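Local atomic coordinates of protein MJ1225 (Methanocaldococcus jannaschii, PDB entry 3KH5), a protein that is of unknown function but binds AMP and ADP, carries four CBS repeats and is a putative archaeal homologue of the gamma subunit of AMP-activated protein kinase. Residues F60-L69 / F78-I89; E133-I144 / E272-A280. All coordinates share one frame; numbering follows the deposited sequence.

Contact 1: F60-L69 / F78-I89. With AMP (adenosine monophosphate), chain F.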
# COMPACT_ATOMS: atom_id res chain seq x y z
N PHE A 60 2.24 13.14 0.50
CA PHE A 60 1.52 14.40 0.69
C PHE A 60 1.52 14.90 2.14
O PHE A 60 1.70 16.09 2.39
CB PHE A 60 0.09 14.19 0.19
CG PHE A 60 -0.85 15.34 0.45
CD1 PHE A 60 -0.69 16.55 -0.21
CD2 PHE A 60 -1.93 15.18 1.31
CE1 PHE A 60 -1.57 17.60 0.01
CE2 PHE A 60 -2.82 16.22 1.55
CZ PHE A 60 -2.64 17.44 0.89
N MET A 61 1.33 13.99 3.09
CA MET A 61 1.27 14.33 4.51
C MET A 61 2.61 14.77 5.10
O MET A 61 2.64 15.33 6.20
CB MET A 61 0.75 13.14 5.32
CG MET A 61 -0.76 13.00 5.36
SD MET A 61 -1.31 11.37 5.95
CE MET A 61 0.09 10.83 6.95
N GLY A 62 3.71 14.52 4.39
CA GLY A 62 5.04 14.81 4.94
C GLY A 62 6.16 13.90 4.47
O GLY A 62 7.33 14.28 4.51
N GLY A 63 5.80 12.70 4.01
CA GLY A 63 6.78 11.69 3.62
C GLY A 63 7.66 12.02 2.42
O GLY A 63 8.75 11.48 2.28
N GLY A 64 7.18 12.90 1.54
CA GLY A 64 7.96 13.22 0.35
C GLY A 64 7.66 14.56 -0.27
O GLY A 64 7.15 15.46 0.39
N SER A 65 7.97 14.66 -1.56
CA SER A 65 7.93 15.93 -2.28
C SER A 65 6.52 16.51 -2.40
O SER A 65 6.36 17.73 -2.51
CB SER A 65 8.57 15.79 -3.66
OG SER A 65 8.63 17.03 -4.35
N LYS A 66 5.50 15.66 -2.37
CA LYS A 66 4.11 16.11 -2.49
C LYS A 66 3.64 16.92 -1.28
O LYS A 66 2.63 17.62 -1.34
CB LYS A 66 3.17 14.94 -2.78
CG LYS A 66 3.41 14.31 -4.14
CD LYS A 66 2.83 12.92 -4.24
CE LYS A 66 3.36 12.24 -5.49
NZ LYS A 66 2.59 11.02 -5.86
N TYR A 67 4.39 16.81 -0.18
CA TYR A 67 4.12 17.59 1.02
C TYR A 67 4.19 19.10 0.80
O TYR A 67 3.58 19.87 1.55
CB TYR A 67 5.08 17.19 2.15
CG TYR A 67 4.94 18.04 3.38
CD1 TYR A 67 3.78 17.98 4.16
CD2 TYR A 67 5.95 18.92 3.77
CE1 TYR A 67 3.64 18.76 5.30
CE2 TYR A 67 5.82 19.71 4.91
CZ TYR A 67 4.66 19.63 5.67
OH TYR A 67 4.51 20.40 6.79
N ASN A 68 4.94 19.52 -0.22
CA ASN A 68 5.08 20.95 -0.47
C ASN A 68 3.81 21.62 -1.02
O ASN A 68 3.75 22.85 -1.09
CB ASN A 68 6.32 21.24 -1.33
CG ASN A 68 7.52 21.66 -0.48
OD1 ASN A 68 7.70 21.21 0.65
ND2 ASN A 68 8.35 22.54 -1.04
N LEU A 69 2.80 20.81 -1.36
CA LEU A 69 1.47 21.35 -1.63
C LEU A 69 0.86 21.95 -0.36
O LEU A 69 0.26 23.03 -0.41
CB LEU A 69 0.54 20.30 -2.25
CG LEU A 69 -0.80 20.80 -2.82
CD1 LEU A 69 -0.59 21.82 -3.95
CD2 LEU A 69 -1.66 19.63 -3.31
N PHE A 78 -3.59 22.03 5.93
CA PHE A 78 -3.93 20.70 5.43
C PHE A 78 -5.37 20.64 4.93
O PHE A 78 -5.65 20.03 3.90
CB PHE A 78 -3.71 19.66 6.53
CG PHE A 78 -4.17 18.28 6.16
CD1 PHE A 78 -3.39 17.47 5.33
CD2 PHE A 78 -5.36 17.76 6.66
CE1 PHE A 78 -3.80 16.19 5.00
CE2 PHE A 78 -5.78 16.48 6.33
CZ PHE A 78 -4.99 15.69 5.49
N LEU A 79 -6.27 21.27 5.68
CA LEU A 79 -7.68 21.29 5.33
C LEU A 79 -7.95 22.03 4.03
O LEU A 79 -8.80 21.59 3.24
CB LEU A 79 -8.51 21.86 6.48
CG LEU A 79 -9.35 20.87 7.29
CD1 LEU A 79 -8.73 19.47 7.30
CD2 LEU A 79 -9.54 21.41 8.71
N ALA A 80 -7.24 23.13 3.79
CA ALA A 80 -7.35 23.81 2.51
C ALA A 80 -6.70 23.00 1.38
O ALA A 80 -7.25 22.90 0.28
CB ALA A 80 -6.73 25.20 2.58
N ALA A 81 -5.53 22.42 1.68
CA ALA A 81 -4.75 21.67 0.69
C ALA A 81 -5.51 20.47 0.14
O ALA A 81 -5.37 20.13 -1.03
CB ALA A 81 -3.42 21.22 1.30
N ILE A 82 -6.32 19.84 0.99
CA ILE A 82 -7.09 18.68 0.55
C ILE A 82 -8.27 19.02 -0.35
O ILE A 82 -8.94 18.13 -0.86
CB ILE A 82 -7.54 17.77 1.73
CG1 ILE A 82 -8.38 18.55 2.75
CG2 ILE A 82 -6.33 17.08 2.37
CD1 ILE A 82 -9.03 17.69 3.82
N ASN A 83 -8.52 20.32 -0.55
CA ASN A 83 -9.49 20.76 -1.55
C ASN A 83 -8.91 20.81 -2.97
O ASN A 83 -9.66 20.98 -3.94
CB ASN A 83 -10.16 22.09 -1.15
CG ASN A 83 -11.27 21.90 -0.11
OD1 ASN A 83 -11.67 20.77 0.19
ND2 ASN A 83 -11.77 23.01 0.42
N GLU A 84 -7.59 20.65 -3.09
CA GLU A 84 -6.94 20.54 -4.40
C GLU A 84 -7.40 19.28 -5.14
O GLU A 84 -7.67 18.26 -4.51
CB GLU A 84 -5.41 20.49 -4.24
CG GLU A 84 -4.77 21.78 -3.72
CD GLU A 84 -4.57 22.83 -4.80
OE1 GLU A 84 -4.19 23.97 -4.44
OE2 GLU A 84 -4.77 22.53 -6.00
N PRO A 85 -7.49 19.35 -6.48
CA PRO A 85 -7.81 18.18 -7.28
C PRO A 85 -6.73 17.11 -7.14
O PRO A 85 -5.54 17.43 -7.00
CB PRO A 85 -7.86 18.71 -8.71
CG PRO A 85 -7.03 19.94 -8.69
CD PRO A 85 -7.24 20.54 -7.33
N VAL A 86 -7.16 15.85 -7.15
CA VAL A 86 -6.28 14.72 -6.98
C VAL A 86 -5.18 14.71 -8.05
O VAL A 86 -4.10 14.15 -7.83
CB VAL A 86 -7.08 13.38 -6.94
CG1 VAL A 86 -7.34 12.82 -8.33
CG2 VAL A 86 -6.38 12.35 -6.07
N ARG A 87 -5.42 15.37 -9.19
CA ARG A 87 -4.41 15.45 -10.25
C ARG A 87 -3.11 16.09 -9.75
O ARG A 87 -2.04 15.81 -10.30
CB ARG A 87 -4.95 16.14 -11.52
CG ARG A 87 -4.94 17.66 -11.47
CD ARG A 87 -5.76 18.28 -12.58
NE ARG A 87 -6.06 19.67 -12.26
CZ ARG A 87 -6.98 20.41 -12.88
NH1 ARG A 87 -7.71 19.91 -13.87
NH2 ARG A 87 -7.16 21.67 -12.49
N GLU A 88 -3.19 16.91 -8.70
CA GLU A 88 -1.98 17.53 -8.13
C GLU A 88 -1.02 16.53 -7.48
O GLU A 88 0.18 16.80 -7.41
CB GLU A 88 -2.33 18.64 -7.13
CG GLU A 88 -2.90 19.93 -7.76
CD GLU A 88 -1.87 20.77 -8.51
OE1 GLU A 88 -0.64 20.60 -8.30
OE2 GLU A 88 -2.29 21.63 -9.32
N ILE A 89 -1.53 15.39 -7.01
CA ILE A 89 -0.69 14.42 -6.28
C ILE A 89 -0.73 12.97 -6.81
O ILE A 89 -0.04 12.10 -6.28
CB ILE A 89 -0.96 14.42 -4.74
CG1 ILE A 89 -2.38 13.95 -4.41
CG2 ILE A 89 -0.66 15.80 -4.14
CD1 ILE A 89 -2.56 13.49 -2.96
P AMP F . 2.41 27.83 -7.10
O1P AMP F . 3.07 27.92 -8.43
O2P AMP F . 1.26 26.69 -7.06
O3P AMP F . 1.65 29.21 -6.73
O5' AMP F . 3.43 27.56 -5.90
C5' AMP F . 2.95 26.97 -4.69
C4' AMP F . 4.10 26.42 -3.82
O4' AMP F . 3.77 25.07 -3.38
C3' AMP F . 5.47 26.31 -4.51
O3' AMP F . 6.52 26.43 -3.54
C2' AMP F . 5.43 24.91 -5.12
O2' AMP F . 6.75 24.35 -5.16
C1' AMP F . 4.56 24.11 -4.15
N9 AMP F . 3.63 23.18 -4.83
C8 AMP F . 2.57 23.52 -5.57
N7 AMP F . 1.97 22.42 -6.02
C5 AMP F . 2.64 21.37 -5.56
C6 AMP F . 2.49 20.00 -5.69
N6 AMP F . 1.49 19.49 -6.40
N1 AMP F . 3.37 19.19 -5.07
C2 AMP F . 4.38 19.68 -4.36
N3 AMP F . 4.54 20.99 -4.22
C4 AMP F . 3.70 21.86 -4.80
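Lys66 and Ile89 form the one hydrogen bond between two otherwise apolar surfaces, and it is a side chain that reaches for a backbone. The extended lysine chain passes across Ile89 at a slant, its CD 4.1 Å from Ile89 CB, and its NZ meets Ile89 O at 2.9 Å, tilted 31° from the carbonyl plane. The same ammonium makes salt bridges with Asp56 and Glu91, so the peptide oxygen is one of several acceptors gathered round it.

Beyond this polar end the contact is apolar. The ring of Phe60 turns its edge to Ala81 CB and Ile82 CG2, and its CE2 comes 3.6 Å from CE1 of Phe78. These two rings meet rim to rim with planes at 41°, neither covering the other. Ile70, from helix 68-73, packs against Phe60, Phe78 and Ala81 alike.

Leu69 divides its two methyl groups between protein and ligand. CD2 lies 4.0 Å from Ile89 CG2 and also touches the aliphatic parts of Glu84 and Glu88, whereas CD1 approaches N7 of the bound AMP at 3.3 Å. Glu88 then holds the adenine amino group twice: N6 donates to Glu88 O at 3.2 Å and to Glu88 OE1 at 3.1 Å. A bend at chi2 (-73°) folds the carboxylate back towards the purine. Leu69 at the purine and Glu88 at its amino group make this the adenine end of an AMP site at the edge of the chain, lined also by Ser65 and Asn68; the lining includes no aspartate, unlike the classical CBS nucleotide site with its ribose-binding aspartate.

Contact 2: E133-I144 / E272-A280; sequences ERDVIRALLDKI and EKDVLKYFA. With ADP (adenosine-5'-diphosphate), chain B; ADP (adenosine-5'-diphosphate), chain E.
The two segments start side by side and run in the same general sense, with the CA atoms of Glu133 and Glu272 6.4 Å apart and those of Ile137 and Leu276 7.0 Å apart. Two reciprocal salt bridges cross here. Arg134, bent at chi3 (-45°), brings its NE to Glu272 OE2 at 2.6 Å on the syn side, while NH2 adds a weak bond to OE1; guanidinium and carboxylate planes lie 28° apart. In return Lys273 NZ reaches Glu133 OE1 at 2.9 Å from above the carboxylate plane, and also bonds to Phe110 O. Each glutamate thus has a cation from the other helix. A water accepts from Arg134 N and donates to Glu272 OE1, bridging the two segments.

Here the equivalent helices of the second and fourth CBS repeats meet, each beginning with a Glu-Arg/Lys-Asp sequence, where the two tandem CBS pairs (Bateman modules) probably join, consistent with the likeness to gamma-AMPK. The third residue faces its own nucleotide: Asp135 OD1 accepts from the ribose O3' of one ADP, and Asp274 OD2 accepts from O2' of the other ADP at 2.5 Å. Arg134 NH1 makes a weak bond to O1A of the ADP that Asp135 holds, so the Glu272 salt bridge helps to position a ligand-contacting arginine.

Farther along, the surface turns apolar. Leu276 CD2 fits against Ile137 CG1 at 3.7 Å and against Val136. Phe279 is sandwiched, with Leu140 CD1 4.0 Å from the ring centroid on one face and Tyr278 CD2 over the other. Ile144 CG2 sits above the Tyr278 ring, 4.1 Å from its centroid.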
# COMPACT_ATOMS: atom_id res chain seq x y z
N GLU A 133 -1.31 -8.36 -6.85
CA GLU A 133 -0.52 -9.54 -6.46
C GLU A 133 -1.34 -10.58 -5.69
O GLU A 133 -1.19 -11.78 -5.92
CB GLU A 133 0.70 -9.11 -5.64
CG GLU A 133 1.73 -8.31 -6.43
CD GLU A 133 2.81 -7.71 -5.55
OE1 GLU A 133 4.00 -7.81 -5.91
OE2 GLU A 133 2.46 -7.15 -4.49
N ARG A 134 -2.22 -10.11 -4.80
CA ARG A 134 -3.13 -10.98 -4.04
C ARG A 134 -4.04 -11.80 -4.96
O ARG A 134 -4.23 -13.00 -4.73
CB ARG A 134 -3.97 -10.15 -3.05
CG ARG A 134 -4.71 -10.97 -1.97
CD ARG A 134 -5.02 -10.17 -0.69
NE ARG A 134 -3.88 -9.37 -0.25
CZ ARG A 134 -3.93 -8.08 0.08
NH1 ARG A 134 -5.09 -7.41 0.07
NH2 ARG A 134 -2.81 -7.45 0.45
N ASP A 135 -4.58 -11.15 -5.99
CA ASP A 135 -5.45 -11.81 -6.97
C ASP A 135 -4.74 -13.01 -7.60
O ASP A 135 -5.34 -14.07 -7.79
CB ASP A 135 -5.84 -10.85 -8.10
CG ASP A 135 -6.82 -9.77 -7.67
OD1 ASP A 135 -7.57 -9.96 -6.68
OD2 ASP A 135 -6.86 -8.71 -8.34
N VAL A 136 -3.47 -12.82 -7.92
CA VAL A 136 -2.64 -13.85 -8.55
C VAL A 136 -2.28 -14.97 -7.57
O VAL A 136 -2.39 -16.15 -7.91
CB VAL A 136 -1.35 -13.25 -9.19
CG1 VAL A 136 -0.49 -14.34 -9.81
CG2 VAL A 136 -1.72 -12.21 -10.24
N ILE A 137 -1.84 -14.60 -6.37
CA ILE A 137 -1.51 -15.60 -5.36
C ILE A 137 -2.73 -16.45 -5.03
O ILE A 137 -2.62 -17.68 -4.88
CB ILE A 137 -0.96 -14.94 -4.07
CG1 ILE A 137 0.39 -14.27 -4.35
CG2 ILE A 137 -0.82 -15.98 -2.95
CD1 ILE A 137 0.93 -13.43 -3.20
N ARG A 138 -3.89 -15.80 -4.92
CA ARG A 138 -5.17 -16.48 -4.68
C ARG A 138 -5.47 -17.48 -5.80
O ARG A 138 -5.91 -18.60 -5.53
CB ARG A 138 -6.31 -15.46 -4.54
CG ARG A 138 -7.64 -16.05 -4.05
CD ARG A 138 -8.70 -14.98 -3.82
NE ARG A 138 -8.49 -14.25 -2.56
CZ ARG A 138 -8.13 -12.97 -2.48
NH1 ARG A 138 -7.93 -12.25 -3.58
NH2 ARG A 138 -7.96 -12.41 -1.29
N ALA A 139 -5.22 -17.07 -7.04
CA ALA A 139 -5.47 -17.93 -8.19
C ALA A 139 -4.50 -19.11 -8.26
O ALA A 139 -4.88 -20.18 -8.74
CB ALA A 139 -5.42 -17.12 -9.49
N LEU A 140 -3.27 -18.93 -7.78
CA LEU A 140 -2.22 -19.94 -7.94
C LEU A 140 -1.84 -20.67 -6.66
O LEU A 140 -0.90 -21.47 -6.65
CB LEU A 140 -0.97 -19.30 -8.55
CG LEU A 140 -1.10 -18.59 -9.91
CD1 LEU A 140 0.22 -17.94 -10.29
CD2 LEU A 140 -1.57 -19.55 -11.01
N LEU A 141 -2.57 -20.40 -5.58
CA LEU A 141 -2.25 -20.90 -4.24
C LEU A 141 -2.09 -22.42 -4.20
O LEU A 141 -1.13 -22.94 -3.61
CB LEU A 141 -3.31 -20.44 -3.24
CG LEU A 141 -3.20 -20.75 -1.75
CD1 LEU A 141 -2.04 -20.01 -1.10
CD2 LEU A 141 -4.51 -20.42 -1.05
N ASP A 142 -3.03 -23.13 -4.83
CA ASP A 142 -2.98 -24.59 -4.87
C ASP A 142 -1.79 -25.14 -5.70
O ASP A 142 -1.47 -26.32 -5.60
CB ASP A 142 -4.32 -25.18 -5.34
CG ASP A 142 -4.60 -24.93 -6.82
OD1 ASP A 142 -3.65 -24.70 -7.59
OD2 ASP A 142 -5.78 -24.99 -7.21
N LYS A 143 -1.15 -24.27 -6.50
CA LYS A 143 0.00 -24.68 -7.32
C LYS A 143 1.36 -24.55 -6.61
O LYS A 143 2.39 -24.94 -7.17
CB LYS A 143 0.06 -23.91 -8.65
CG LYS A 143 -1.25 -23.86 -9.42
CD LYS A 143 -1.65 -25.22 -9.98
CE LYS A 143 -3.07 -25.20 -10.54
NZ LYS A 143 -3.20 -24.36 -11.77
N ILE A 144 1.36 -24.00 -5.40
CA ILE A 144 2.58 -23.94 -4.60
C ILE A 144 2.77 -25.31 -3.95
O ILE A 144 1.86 -25.79 -3.26
CB ILE A 144 2.52 -22.86 -3.49
CG1 ILE A 144 2.18 -21.48 -4.09
CG2 ILE A 144 3.85 -22.79 -2.73
CD1 ILE A 144 1.77 -20.44 -3.06
N GLU A 272 3.84 -10.37 -0.25
CA GLU A 272 3.20 -10.96 -1.42
C GLU A 272 4.10 -10.96 -2.65
O GLU A 272 4.05 -11.90 -3.44
CB GLU A 272 1.90 -10.23 -1.73
CG GLU A 272 0.80 -10.53 -0.73
CD GLU A 272 -0.45 -9.72 -0.97
OE1 GLU A 272 -0.36 -8.50 -1.22
OE2 GLU A 272 -1.55 -10.31 -0.90
N LYS A 273 4.91 -9.91 -2.83
CA LYS A 273 5.83 -9.87 -3.97
C LYS A 273 6.85 -10.99 -3.86
O LYS A 273 7.19 -11.63 -4.86
CB LYS A 273 6.53 -8.52 -4.11
CG LYS A 273 7.17 -8.31 -5.49
CD LYS A 273 7.96 -7.01 -5.61
CE LYS A 273 7.09 -5.78 -5.35
NZ LYS A 273 5.92 -5.69 -6.27
N ASP A 274 7.34 -11.24 -2.64
CA ASP A 274 8.28 -12.33 -2.38
C ASP A 274 7.68 -13.70 -2.65
O ASP A 274 8.37 -14.58 -3.18
CB ASP A 274 8.73 -12.31 -0.92
CG ASP A 274 9.52 -11.08 -0.58
OD1 ASP A 274 10.35 -10.65 -1.41
OD2 ASP A 274 9.33 -10.55 0.54
N VAL A 275 6.42 -13.89 -2.25
CA VAL A 275 5.69 -15.12 -2.53
C VAL A 275 5.67 -15.38 -4.03
O VAL A 275 5.91 -16.51 -4.47
CB VAL A 275 4.24 -15.09 -1.97
CG1 VAL A 275 3.43 -16.28 -2.46
CG2 VAL A 275 4.26 -15.06 -0.45
N LEU A 276 5.41 -14.34 -4.81
CA LEU A 276 5.33 -14.47 -6.25
C LEU A 276 6.67 -14.84 -6.91
O LEU A 276 6.68 -15.25 -8.07
CB LEU A 276 4.72 -13.22 -6.90
CG LEU A 276 3.21 -12.99 -6.82
CD1 LEU A 276 2.87 -11.67 -7.48
CD2 LEU A 276 2.42 -14.12 -7.46
N LYS A 277 7.77 -14.72 -6.18
CA LYS A 277 9.08 -15.15 -6.71
C LYS A 277 9.16 -16.67 -6.88
O LYS A 277 10.04 -17.16 -7.59
CB LYS A 277 10.23 -14.63 -5.85
CG LYS A 277 10.41 -13.13 -5.87
CD LYS A 277 11.32 -12.70 -4.74
CE LYS A 277 11.51 -11.20 -4.69
NZ LYS A 277 12.34 -10.79 -3.51
N TYR A 278 8.25 -17.39 -6.23
CA TYR A 278 8.08 -18.83 -6.45
C TYR A 278 7.78 -19.12 -7.92
O TYR A 278 8.27 -20.11 -8.46
CB TYR A 278 6.95 -19.41 -5.57
CG TYR A 278 6.78 -20.93 -5.67
CD1 TYR A 278 7.62 -21.78 -4.95
CD2 TYR A 278 5.79 -21.50 -6.46
CE1 TYR A 278 7.47 -23.17 -5.03
CE2 TYR A 278 5.63 -22.88 -6.55
CZ TYR A 278 6.48 -23.71 -5.83
OH TYR A 278 6.34 -25.08 -5.90
N PHE A 279 6.99 -18.26 -8.55
CA PHE A 279 6.58 -18.45 -9.95
C PHE A 279 7.42 -17.66 -10.95
O PHE A 279 7.05 -17.55 -12.12
CB PHE A 279 5.09 -18.12 -10.13
CG PHE A 279 4.18 -18.92 -9.25
CD1 PHE A 279 3.64 -20.13 -9.69
CD2 PHE A 279 3.85 -18.48 -7.97
CE1 PHE A 279 2.79 -20.88 -8.87
CE2 PHE A 279 3.01 -19.22 -7.14
CZ PHE A 279 2.47 -20.42 -7.60
N ALA A 280 8.55 -17.11 -10.50
CA ALA A 280 9.48 -16.44 -11.40
C ALA A 280 10.26 -17.47 -12.21
O ALA A 280 10.56 -17.27 -13.39
CB ALA A 280 10.43 -15.54 -10.63
OXT ALA A 280 10.62 -18.54 -11.71
PB ADP B . -4.31 -2.47 -2.64
O1B ADP B . -5.67 -2.05 -2.22
O2B ADP B . -3.32 -2.65 -1.37
O3B ADP B . -3.58 -1.39 -3.56
PA ADP B . -4.35 -5.24 -2.59
O1A ADP B . -4.81 -5.16 -1.17
O2A ADP B . -4.64 -6.60 -3.47
O3A ADP B . -4.30 -3.86 -3.46
O5' ADP B . -5.93 -5.01 -3.01
C5' ADP B . -7.09 -5.30 -2.17
C4' ADP B . -8.14 -6.21 -2.87
O4' ADP B . -9.27 -5.50 -3.46
C3' ADP B . -7.44 -6.96 -4.01
O3' ADP B . -7.77 -8.37 -3.96
C2' ADP B . -7.95 -6.33 -5.30
O2' ADP B . -8.40 -7.39 -6.15
C1' ADP B . -9.14 -5.43 -4.91
N9 ADP B . -9.04 -3.96 -5.30
C8 ADP B . -8.00 -3.15 -5.10
N7 ADP B . -8.29 -1.93 -5.55
C5 ADP B . -9.53 -1.95 -6.04
C6 ADP B . -10.35 -1.00 -6.64
N6 ADP B . -9.93 0.25 -6.82
N1 ADP B . -11.59 -1.36 -7.03
C2 ADP B . -12.02 -2.61 -6.86
N3 ADP B . -11.25 -3.54 -6.30
C4 ADP B . -10.01 -3.24 -5.88
PB ADP E . 5.24 -3.48 0.97
O1B ADP E . 3.92 -4.16 0.96
O2B ADP E . 5.75 -3.12 2.50
O3B ADP E . 5.25 -2.07 0.18
PA ADP E . 6.57 -4.81 -1.21
O1A ADP E . 5.82 -6.00 -1.68
O2A ADP E . 6.30 -3.48 -2.08
O3A ADP E . 6.35 -4.44 0.35
O5' ADP E . 8.13 -5.10 -1.14
C5' ADP E . 8.98 -5.30 -2.28
C4' ADP E . 10.28 -5.96 -1.75
O4' ADP E . 10.77 -5.13 -0.65
C3' ADP E . 10.03 -7.37 -1.18
O3' ADP E . 11.18 -8.19 -1.44
C2' ADP E . 9.88 -7.13 0.32
O2' ADP E . 10.30 -8.27 1.08
C1' ADP E . 10.80 -5.92 0.57
N9 ADP E . 10.32 -5.13 1.76
C8 ADP E . 9.06 -4.80 2.06
N7 ADP E . 9.03 -4.10 3.20
C5 ADP E . 10.27 -3.99 3.64
C6 ADP E . 10.85 -3.38 4.75
N6 ADP E . 10.10 -2.74 5.65
N1 ADP E . 12.18 -3.45 4.90
C2 ADP E . 12.94 -4.08 4.01
N3 ADP E . 12.41 -4.67 2.94
C4 ADP E . 11.09 -4.64 2.72
O HOH W 1 4.14 -7.34 -1.64
O HOH W 2 4.17 -5.45 -3.59
O HOH W 3 -1.74 -7.60 -3.34

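How the contacts relate
Contacts 1 and 2 lie on opposite sides of the chain's centre, with centres 34 Å apart and nearest atoms about 17 Å apart; they do not touch, and what they share is their place beside bound nucleotides. Contact 1 faces a peripheral AMP on one side, while its Lys66 side chain comes within about 4 Å of an ADP; the lysine's partners Asp56 and Glu91 both line an ADP pocket. Contact 2 borders two other nucleotide sites, one for each of its helices. Arg180 belongs to the pocket lined by Asp56 and Glu91 and bonds to both ADP molecules of contact 2, so this one residue is shared by the ADP site near contact 1 and both ADP sites of contact 2.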